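Local coordinates for zinc uptake regulation protein (Escherichia coli, PDB 4MTE) that represses zinc-uptake genes by binding their operators, including that of znuACB, with zinc as a cofactor, at residues Q7-Q12 with Y85-L90. Residues are numbered along the deposited sequence; the frame is centred on the assembly and turned at random.
With ZN (zinc ion), chain N; nucleotides of chain F.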
loop_
_atom_site.group_PDB
_atom_site.type_symbol
_atom_site.label_atom_id
_atom_site.label_comp_id
_atom_site.label_asym_id
_atom_site.label_seq_id
_atom_site.Cartn_x
_atom_site.Cartn_y
_atom_site.Cartn_z
ATOM N N GLN D 7 -26.750 26.221 -11.184
ATOM C CA GLN D 7 -26.886 27.348 -10.256
ATOM C C GLN D 7 -28.242 27.352 -9.544
ATOM O O GLN D 7 -28.346 27.665 -8.343
ATOM C CB GLN D 7 -26.685 28.666 -11.012
ATOM C CG GLN D 7 -25.300 28.812 -11.625
ATOM C CD GLN D 7 -24.194 28.704 -10.593
ATOM O OE1 GLN D 7 -23.256 27.920 -10.749
ATOM N NE2 GLN D 7 -24.300 29.493 -9.528
ATOM N N GLU D 8 -29.280 27.008 -10.299
ATOM C CA GLU D 8 -30.627 26.904 -9.762
ATOM C C GLU D 8 -30.654 25.880 -8.629
ATOM O O GLU D 8 -31.350 26.065 -7.630
ATOM C CB GLU D 8 -31.607 26.513 -10.872
ATOM C CG GLU D 8 -31.707 27.547 -11.993
ATOM C CD GLU D 8 -32.642 27.127 -13.114
ATOM O OE1 GLU D 8 -32.635 25.936 -13.488
ATOM O OE2 GLU D 8 -33.387 27.992 -13.622
ATOM N N LEU D 9 -29.878 24.810 -8.779
ATOM C CA LEU D 9 -29.771 23.791 -7.742
ATOM C C LEU D 9 -29.165 24.376 -6.468
ATOM O O LEU D 9 -29.591 24.039 -5.363
ATOM C CB LEU D 9 -28.925 22.606 -8.223
ATOM C CG LEU D 9 -29.546 21.668 -9.263
ATOM C CD1 LEU D 9 -28.532 20.613 -9.692
ATOM C CD2 LEU D 9 -30.814 21.007 -8.732
ATOM N N LEU D 10 -28.178 25.253 -6.623
ATOM C CA LEU D 10 -27.516 25.868 -5.476
ATOM C C LEU D 10 -28.470 26.808 -4.752
ATOM O O LEU D 10 -28.607 26.752 -3.524
ATOM C CB LEU D 10 -26.271 26.635 -5.922
ATOM C CG LEU D 10 -25.274 25.835 -6.760
ATOM C CD1 LEU D 10 -24.096 26.708 -7.169
ATOM C CD2 LEU D 10 -24.801 24.588 -6.019
ATOM N N ALA D 11 -29.131 27.672 -5.517
ATOM C CA ALA D 11 -30.144 28.558 -4.948
ATOM C C ALA D 11 -31.190 27.725 -4.204
ATOM O O ALA D 11 -31.529 27.989 -3.038
ATOM C CB ALA D 11 -30.805 29.375 -6.047
ATOM N N GLN D 12 -31.678 26.700 -4.896
ATOM C CA GLN D 12 -32.652 25.768 -4.348
ATOM C C GLN D 12 -32.127 25.115 -3.066
ATOM O O GLN D 12 -32.870 24.940 -2.102
ATOM C CB GLN D 12 -32.989 24.696 -5.392
ATOM C CG GLN D 12 -34.069 23.707 -4.965
ATOM C CD GLN D 12 -35.424 24.352 -4.727
ATOM O OE1 GLN D 12 -36.162 23.949 -3.829
ATOM N NE2 GLN D 12 -35.765 25.347 -5.543
ATOM N N TYR D 85 -17.971 11.046 -4.974
ATOM C CA TYR D 85 -19.186 11.754 -4.594
ATOM C C TYR D 85 -19.638 12.656 -5.730
ATOM O O TYR D 85 -18.819 13.304 -6.381
ATOM C CB TYR D 85 -18.930 12.564 -3.325
ATOM C CG TYR D 85 -18.429 11.706 -2.186
ATOM C CD1 TYR D 85 -19.310 11.140 -1.276
ATOM C CD2 TYR D 85 -17.073 11.439 -2.038
ATOM C CE1 TYR D 85 -18.852 10.343 -0.242
ATOM C CE2 TYR D 85 -16.610 10.644 -1.011
ATOM C CZ TYR D 85 -17.500 10.099 -0.116
ATOM O OH TYR D 85 -17.029 9.308 0.905
ATOM N N VAL D 86 -20.943 12.687 -5.972
ATOM C CA VAL D 86 -21.480 13.470 -7.076
ATOM C C VAL D 86 -22.709 14.269 -6.660
ATOM O O VAL D 86 -23.510 13.829 -5.835
ATOM C CB VAL D 86 -21.830 12.573 -8.288
ATOM C CG1 VAL D 86 -23.012 11.655 -7.967
ATOM C CG2 VAL D 86 -22.108 13.428 -9.518
ATOM N N LEU D 87 -22.841 15.455 -7.245
ATOM C CA LEU D 87 -24.005 16.294 -7.023
ATOM C C LEU D 87 -25.247 15.589 -7.554
ATOM O O LEU D 87 -25.199 14.922 -8.588
ATOM C CB LEU D 87 -23.823 17.636 -7.732
ATOM C CG LEU D 87 -24.917 18.685 -7.519
ATOM C CD1 LEU D 87 -24.946 19.157 -6.071
ATOM C CD2 LEU D 87 -24.710 19.854 -8.467
ATOM N N CYS D 88 -26.351 15.720 -6.828
ATOM C CA CYS D 88 -27.640 15.235 -7.299
ATOM C C CYS D 88 -28.298 16.313 -8.152
ATOM O O CYS D 88 -28.447 17.452 -7.710
ATOM C CB CYS D 88 -28.542 14.890 -6.117
ATOM S SG CYS D 88 -30.232 14.502 -6.593
ATOM N N HIS D 89 -28.682 15.954 -9.374
ATOM C CA HIS D 89 -29.339 16.888 -10.285
ATOM C C HIS D 89 -30.845 16.654 -10.289
ATOM O O HIS D 89 -31.523 16.959 -11.268
ATOM C CB HIS D 89 -28.780 16.726 -11.701
ATOM C CG HIS D 89 -27.305 16.972 -11.798
ATOM N ND1 HIS D 89 -26.772 18.220 -12.033
ATOM C CD2 HIS D 89 -26.254 16.126 -11.689
ATOM C CE1 HIS D 89 -25.453 18.133 -12.064
ATOM N NE2 HIS D 89 -25.113 16.874 -11.858
ATOM N N LEU D 90 -31.360 16.124 -9.181
ATOM C CA LEU D 90 -32.762 15.726 -9.088
ATOM C C LEU D 90 -33.352 15.937 -7.694
ATOM O O LEU D 90 -34.321 15.273 -7.333
ATOM C CB LEU D 90 -32.909 14.244 -9.448
ATOM C CG LEU D 90 -32.443 13.772 -10.824
ATOM C CD1 LEU D 90 -32.500 12.252 -10.878
ATOM C CD2 LEU D 90 -33.294 14.383 -11.927
HETATM ZN ZN ZN N . -30.182 12.311 -7.024
ATOM P P DA F 21 -14.188 7.179 1.228
ATOM O OP1 DA F 21 -15.420 6.388 1.036
ATOM O OP2 DA F 21 -14.040 8.506 0.592
ATOM O "O5'" DA F 21 -13.976 7.366 2.795
ATOM C "C5'" DA F 21 -14.015 6.207 3.603
ATOM C "C4'" DA F 21 -13.727 6.539 5.055
ATOM O "O4'" DA F 21 -12.362 6.998 5.187
ATOM C "C3'" DA F 21 -14.586 7.643 5.667
ATOM O "O3'" DA F 21 -15.494 7.025 6.564
ATOM C "C2'" DA F 21 -13.592 8.586 6.357
ATOM C "C1'" DA F 21 -12.308 7.766 6.368
ATOM N N9 DA F 21 -11.060 8.522 6.371
ATOM C C8 DA F 21 -10.505 9.247 5.352
ATOM N N7 DA F 21 -9.357 9.807 5.666
ATOM C C5 DA F 21 -9.146 9.414 6.977
ATOM C C6 DA F 21 -8.112 9.664 7.900
ATOM N N6 DA F 21 -7.027 10.405 7.644
ATOM N N1 DA F 21 -8.236 9.111 9.119
ATOM C C2 DA F 21 -9.305 8.365 9.404
ATOM N N3 DA F 21 -10.335 8.059 8.626
ATOM C C4 DA F 21 -10.188 8.621 7.421
#
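The sulfur of Cys-88 is gripped from two directions: it binds zinc, with SG 2.2 Å from the metal, and receives a weak hydrogen bond from the backbone N of Leu-90, 3.3 Å from SG and bent to 144°. Cys-88 lies just past strand 84-87, where the chain leaves the antiparallel sheet of a winged-helix domain, and it illustrates how one short segment of a Fur-family repressor can join a metal site to a DNA contact. His-77, His-96 and Glu-111 complete the zinc site. Metal and N-H together would probably stabilise the sulfur as a thiolate.

No hydrogen bond crosses from this segment to helix 6-20; instead one methyl of Leu-9 meets a carbonyl oxygen, an imidazole nitrogen and another methyl. Leu-9 CG lies beside the backbone N and anti to the carbonyl carbon (chi1 -72°), and the extended second torsion carries CD1 outward to the loop. There the methyl lies 3.7 Å from the carbonyl O of Cys-88. The Leu-9 and His-89 side chains cross at about a right angle, bringing CD1 obliquely to the imidazole, 3.8 Å from ND1. Leu-87 CD2 meets Leu-9 CD1 at 4.1 Å, and Leu-87 also packs on Leu-32 of helix 26-36, which Leu-10 touches as well.

At the strand's other end, Tyr-85 reaches the DNA, its OH donating a hydrogen bond to OP2 of DA21 of chain F at 3.1 Å. A phenylalanine here would keep the ring but would probably leave that phosphate without its hydroxyl partner, weakening the hold on the DNA backbone. OP2 lies at the edge of the Tyr-85 ring, in its plane.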